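Local coordinates for uncharacterized protein (Bacteroides fragilis, PDB 3EUR) that is of unknown function but has a thioredoxin-like domain, consistent with a redox-related role, at residues Thr9-Thr17 with Lys23-Ala31. Sequence-based numbering, arbitrary orientation.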
ATOM      1  N   THR A   9      -0.167  -4.640 -16.287  1.00  9.40           N
ATOM      2  CA  THR A   9       1.288  -4.539 -16.373  1.00  9.31           C
ATOM      3  C   THR A   9       1.889  -4.633 -14.972  1.00  8.04           C
ATOM      4  O   THR A   9       1.181  -4.549 -13.978  1.00  9.27           O
ATOM      5  CB  THR A   9       1.731  -3.238 -17.066  1.00 10.09           C
ATOM      6  OG1 THR A   9       1.529  -2.121 -16.199  1.00 10.96           O
ATOM      7  CG2 THR A   9       0.999  -3.069 -18.413  1.00 12.35           C
ATOM      8  N   LYS A  10       3.182  -4.889 -14.885  1.00  8.79           N
ATOM      9  CA  LYS A  10       3.832  -5.079 -13.596  1.00  8.53           C
ATOM     10  C   LYS A  10       4.055  -3.722 -12.936  1.00  8.61           C
ATOM     11  O   LYS A  10       4.645  -2.822 -13.524  1.00 10.13           O
ATOM     12  CB  LYS A  10       5.173  -5.813 -13.785  1.00 10.36           C
ATOM     13  CG  LYS A  10       5.783  -6.379 -12.532  1.00 12.04           C
ATOM     14  CD  LYS A  10       7.088  -7.137 -12.795  1.00 13.60           C
ATOM     15  CE  LYS A  10       7.542  -7.888 -11.548  1.00 15.80           C
ATOM     16  NZ  LYS A  10       8.685  -8.821 -11.849  1.00 18.93           N
ATOM     17  N   ALA A  11       3.603  -3.591 -11.698  1.00  7.94           N
ATOM     18  CA  ALA A  11       3.827  -2.378 -10.924  1.00  8.00           C
ATOM     19  C   ALA A  11       5.313  -2.118 -10.811  1.00  8.51           C
ATOM     20  O   ALA A  11       6.110  -3.061 -10.760  1.00  9.16           O
ATOM     21  CB  ALA A  11       3.200  -2.533  -9.537  1.00  9.61           C
ATOM     22  N   LEU A  12       5.683  -0.852 -10.674  1.00  8.34           N
ATOM     23  CA  LEU A  12       7.074  -0.484 -10.518  1.00  9.54           C
ATOM     24  C   LEU A  12       7.627  -0.872  -9.165  1.00  8.38           C
ATOM     25  O   LEU A  12       6.985  -0.684  -8.135  1.00  9.12           O
ATOM     26  CB  LEU A  12       7.263   1.011 -10.735  1.00 10.56           C
ATOM     27  CG  LEU A  12       7.361   1.455 -12.157  1.00 14.56           C
ATOM     28  CD1 LEU A  12       8.765   1.124 -12.716  1.00 16.54           C
ATOM     29  CD2 LEU A  12       6.214   1.137 -13.012  1.00 17.24           C
ATOM     30  N   ASN A  13       8.838  -1.441  -9.129  1.00  8.68           N
ATOM     31  CA  ASN A  13       9.454  -1.814  -7.883  1.00  8.56           C
ATOM     32  C   ASN A  13       9.948  -0.626  -7.116  1.00  8.99           C
ATOM     33  O   ASN A  13      10.174   0.479  -7.671  1.00 10.87           O
ATOM     34  CB  ASN A  13      10.624  -2.735  -8.172  1.00  8.45           C
ATOM     35  CG  ASN A  13      11.091  -3.564  -7.012  1.00  8.63           C
ATOM     36  OD1 ASN A  13      10.339  -3.807  -6.076  1.00  8.97           O
ATOM     37  ND2 ASN A  13      12.331  -4.115  -7.129  1.00 11.24           N
ATOM     38  N   PHE A  14      10.148  -0.822  -5.803  1.00  8.87           N
ATOM     39  CA  PHE A  14      10.761   0.148  -4.920  1.00  9.43           C
ATOM     40  C   PHE A  14      11.223  -0.550  -3.668  1.00  9.40           C
ATOM     41  O   PHE A  14      10.706  -1.612  -3.339  1.00  9.47           O
ATOM     42  CB  PHE A  14       9.782   1.311  -4.619  1.00 10.99           C
ATOM     43  CG  PHE A  14       8.531   0.851  -3.932  1.00 10.01           C
ATOM     44  CD1 PHE A  14       8.474   0.667  -2.559  1.00 10.38           C
ATOM     45  CD2 PHE A  14       7.402   0.534  -4.686  1.00 11.26           C
ATOM     46  CE1 PHE A  14       7.328   0.187  -1.954  1.00 12.01           C
ATOM     47  CE2 PHE A  14       6.271   0.072  -4.042  1.00 11.50           C
ATOM     48  CZ  PHE A  14       6.246  -0.093  -2.720  1.00 12.72           C
ATOM     49  N   THR A  15      12.146   0.092  -2.964  1.00 10.16           N
ATOM     50  CA  THR A  15      12.624  -0.333  -1.664  1.00 11.65           C
ATOM     51  C   THR A  15      11.916   0.421  -0.549  1.00 10.99           C
ATOM     52  O   THR A  15      11.825   1.648  -0.555  1.00 14.81           O
ATOM     53  CB  THR A  15      14.135  -0.124  -1.513  1.00 12.52           C
ATOM     54  OG1 THR A  15      14.802  -0.923  -2.471  1.00 15.08           O
ATOM     55  CG2 THR A  15      14.624  -0.539  -0.102  1.00 15.74           C
ATOM     56  N   TYR A  16      11.389  -0.296   0.403  1.00 11.46           N
ATOM     57  CA  TYR A  16      10.814   0.260   1.600  1.00 11.77           C
ATOM     58  C   TYR A  16      11.672  -0.060   2.808  1.00 12.16           C
ATOM     59  O   TYR A  16      12.405  -1.055   2.813  1.00 13.03           O
ATOM     60  CB  TYR A  16       9.366  -0.220   1.808  1.00 12.57           C
ATOM     61  CG  TYR A  16       9.183  -1.678   2.027  1.00 11.97           C
ATOM     62  CD1 TYR A  16       9.353  -2.238   3.258  1.00 13.73           C
ATOM     63  CD2 TYR A  16       8.862  -2.535   0.966  1.00 11.38           C
ATOM     64  CE1 TYR A  16       9.208  -3.590   3.460  1.00 13.65           C
ATOM     65  CE2 TYR A  16       8.735  -3.876   1.174  1.00 11.44           C
ATOM     66  CZ  TYR A  16       8.909  -4.404   2.415  1.00 12.70           C
ATOM     67  OH  TYR A  16       8.778  -5.757   2.595  1.00 14.15           O
ATOM     68  N   THR A  17      11.565   0.796   3.802  1.00 12.16           N
ATOM     69  CA  THR A  17      12.242   0.607   5.076  1.00 12.84           C
ATOM     70  C   THR A  17      11.175   0.538   6.168  1.00 12.91           C
ATOM     71  O   THR A  17      10.271   1.375   6.232  1.00 13.25           O
ATOM     72  CB  THR A  17      13.203   1.793   5.351  1.00 13.30           C
ATOM     73  OG1 THR A  17      14.118   1.926   4.266  1.00 14.06           O
ATOM     74  CG2 THR A  17      13.979   1.611   6.604  1.00 14.06           C
ATOM     75  N   LYS A  23      14.988  -3.544   5.458  1.00 13.78           N
ATOM     76  CA  LYS A  23      14.720  -3.156   4.049  1.00 15.16           C
ATOM     77  C   LYS A  23      14.079  -4.303   3.291  1.00 13.14           C
ATOM     78  O   LYS A  23      14.501  -5.457   3.434  1.00 14.99           O
ATOM     79  CB  LYS A  23      15.998  -2.866   3.256  1.00 18.56           C
ATOM     80  CG  LYS A  23      17.026  -2.034   3.883  1.00 22.95           C
ATOM     81  CD  LYS A  23      16.608  -0.608   3.716  1.00 23.39           C
ATOM     82  CE  LYS A  23      17.508   0.362   4.406  1.00 25.00           C
ATOM     83  NZ  LYS A  23      16.960   1.726   4.283  1.00 22.39           N
ATOM     84  N   GLY A  24      13.141  -3.974   2.422  1.00 12.22           N
ATOM     85  CA  GLY A  24      12.594  -4.919   1.481  1.00 11.64           C
ATOM     86  C   GLY A  24      12.115  -4.225   0.269  1.00  9.79           C
ATOM     87  O   GLY A  24      12.141  -2.999   0.227  1.00 11.89           O
ATOM     88  N   THR A  25      11.773  -4.987  -0.754  1.00  9.36           N
ATOM     89  CA  THR A  25      11.265  -4.416  -1.961  1.00  8.65           C
ATOM     90  C   THR A  25       9.872  -4.920  -2.275  1.00  7.70           C
ATOM     91  O   THR A  25       9.451  -5.999  -1.856  1.00  8.78           O
ATOM     92  CB  THR A  25      12.187  -4.681  -3.175  1.00 10.23           C
ATOM     93  OG1 THR A  25      12.027  -6.049  -3.541  1.00  9.32           O
ATOM     94  CG2 THR A  25      13.671  -4.345  -2.861  1.00 11.20           C
ATOM     95  N   LEU A  26       9.163  -4.188  -3.126  1.00  7.97           N
ATOM     96  CA  LEU A  26       7.851  -4.688  -3.606  1.00  8.05           C
ATOM     97  C   LEU A  26       7.981  -6.072  -4.227  1.00  7.56           C
ATOM     98  O   LEU A  26       7.210  -6.978  -3.958  1.00  8.05           O
ATOM     99  CB  LEU A  26       7.216  -3.685  -4.566  1.00  7.94           C
ATOM    100  CG  LEU A  26       5.858  -4.121  -5.149  1.00  7.99           C
ATOM    101  CD1 LEU A  26       4.777  -4.235  -4.078  1.00  9.43           C
ATOM    102  CD2 LEU A  26       5.448  -3.204  -6.292  1.00  8.86           C
ATOM    103  N   TYR A  27       8.986  -6.251  -5.086  1.00  7.58           N
ATOM    104  CA  TYR A  27       9.060  -7.481  -5.840  1.00  8.45           C
ATOM    105  C   TYR A  27       9.409  -8.678  -4.948  1.00  8.47           C
ATOM    106  O   TYR A  27       9.096  -9.798  -5.290  1.00  9.75           O
ATOM    107  CB  TYR A  27      10.059  -7.369  -7.020  1.00  8.83           C
ATOM    108  CG  TYR A  27       9.569  -6.520  -8.162  1.00  8.53           C
ATOM    109  CD1 TYR A  27       8.366  -5.834  -8.142  1.00  7.85           C
ATOM    110  CD2 TYR A  27      10.357  -6.388  -9.291  1.00  9.51           C
ATOM    111  CE1 TYR A  27       7.955  -5.063  -9.220  1.00  9.50           C
ATOM    112  CE2 TYR A  27       9.948  -5.633 -10.377  1.00 10.76           C
ATOM    113  CZ  TYR A  27       8.765  -4.937 -10.322  1.00  9.53           C
ATOM    114  OH  TYR A  27       8.430  -4.159 -11.403  1.00 12.15           O
ATOM    115  N   GLN A  28      10.047  -8.420  -3.817  1.00  7.89           N
ATOM    116  CA  GLN A  28      10.370  -9.462  -2.844  1.00  7.97           C
ATOM    117  C   GLN A  28       9.205  -9.806  -1.875  1.00  7.80           C
ATOM    118  O   GLN A  28       9.358 -10.709  -1.077  1.00  8.82           O
ATOM    119  CB  GLN A  28      11.552  -9.035  -2.008  1.00  8.20           C
ATOM    120  CG  GLN A  28      12.878  -8.895  -2.762  1.00  8.09           C
ATOM    121  CD  GLN A  28      13.898  -8.077  -1.988  1.00  8.25           C
ATOM    122  OE1 GLN A  28      13.646  -7.625  -0.878  1.00  9.47           O
ATOM    123  NE2 GLN A  28      15.057  -7.885  -2.585  1.00  8.50           N
ATOM    124  N   PHE A  29       8.108  -9.056  -1.931  1.00  8.07           N
ATOM    125  CA  PHE A  29       7.025  -9.151  -0.940  1.00  7.11           C
ATOM    126  C   PHE A  29       6.083 -10.261  -1.305  1.00  7.06           C
ATOM    127  O   PHE A  29       5.402 -10.162  -2.322  1.00  8.66           O
ATOM    128  CB  PHE A  29       6.302  -7.810  -0.924  1.00  7.69           C
ATOM    129  CG  PHE A  29       5.238  -7.673   0.129  1.00  7.51           C
ATOM    130  CD1 PHE A  29       5.609  -7.450   1.446  1.00  9.63           C
ATOM    131  CD2 PHE A  29       3.889  -7.703  -0.170  1.00  7.48           C
ATOM    132  CE1 PHE A  29       4.641  -7.276   2.434  1.00  9.95           C
ATOM    133  CE2 PHE A  29       2.934  -7.523   0.796  1.00  8.60           C
ATOM    134  CZ  PHE A  29       3.308  -7.294   2.107  1.00  9.20           C
ATOM    135  N   PRO A  30       5.988 -11.337  -0.501  1.00  7.01           N
ATOM    136  CA  PRO A  30       5.174 -12.477  -0.942  1.00  7.44           C
ATOM    137  C   PRO A  30       3.712 -12.371  -0.562  1.00  6.88           C
ATOM    138  O   PRO A  30       3.413 -12.222   0.616  1.00  8.05           O
ATOM    139  CB  PRO A  30       5.852 -13.664  -0.215  1.00  7.73           C
ATOM    140  CG  PRO A  30       6.318 -13.055   1.084  1.00  8.07           C
ATOM    141  CD  PRO A  30       6.774 -11.644   0.713  1.00  7.96           C
ATOM    142  N   ALA A  31       2.838 -12.497  -1.532  1.00  6.77           N
ATOM    143  CA  ALA A  31       1.399 -12.492  -1.253  1.00  6.52           C
ATOM    144  C   ALA A  31       0.652 -12.922  -2.494  1.00  6.48           C
ATOM    145  O   ALA A  31       0.994 -12.469  -3.598  1.00  7.70           O
ATOM    146  CB  ALA A  31       0.900 -11.137  -0.789  1.00  8.10           C
TER
HETATM  147  O   HOH W   1      13.598  -6.461  -5.745  1.00 16.07           O
HETATM  148  O   HOH W   2      10.672  -1.729 -11.328  1.00 16.20           O
HETATM  149  O   HOH W   3       9.562  -7.336   0.626  1.00 10.55           O
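With CG of N13 anti to the backbone N (chi1 -161°) and CG of Y27 anti to its carbonyl carbon (chi1 -73°), the N13 amide lies flat on the Y27 ring. The two planes are 6° apart, and N13 CB sits over the ring centre. From the opposite face comes K10, with CE 3.4 Å from Y27 CZ and NZ placed over the ring as a cation-pi partner. The ring is thus sandwiched between two side chains of one segment. Its hydroxyl fixes the far end: Y27 OH donates to A11 O at 2.6 Å. At the near end Y27 N gives a hydrogen bond to N13 OD1, from above the amide plane. A water links N13 ND2 to T25 OG1.

Beyond N13 the backbones pair. L26 N bonds to F14 O at 3.0 Å. Y16 and G24 form an antiparallel hydrogen-bonded pair, with Y16 N to G24 O at 2.8 Å. T15 with T25 and T17 with K23 are the non-hydrogen-bonded pairs beside it. The Y16 ring folds over the G24 backbone, with G24 O over one face. A second water joins Y16 OH to T25 O. The K23 chain runs beside T17, and K23 NZ donates to T17 OG1 at 2.8 Å. L26 CB packs over one face of the F14 ring, and L26 CD2 lies 4.0 Å from A11 CB. F14 and Y16 also touch I73 of strand 68-74.

At the end of strand 23-25, T25 OG1 accepts from Q28 N, an ST motif, and L26-F29 form a type I turn. Strands 15-18 and 23-25 form an antiparallel beta hairpin, with 23-25 outermost in the mixed sheet of a thioredoxin-like fold; the Y27 clasp joins the loops that flank it.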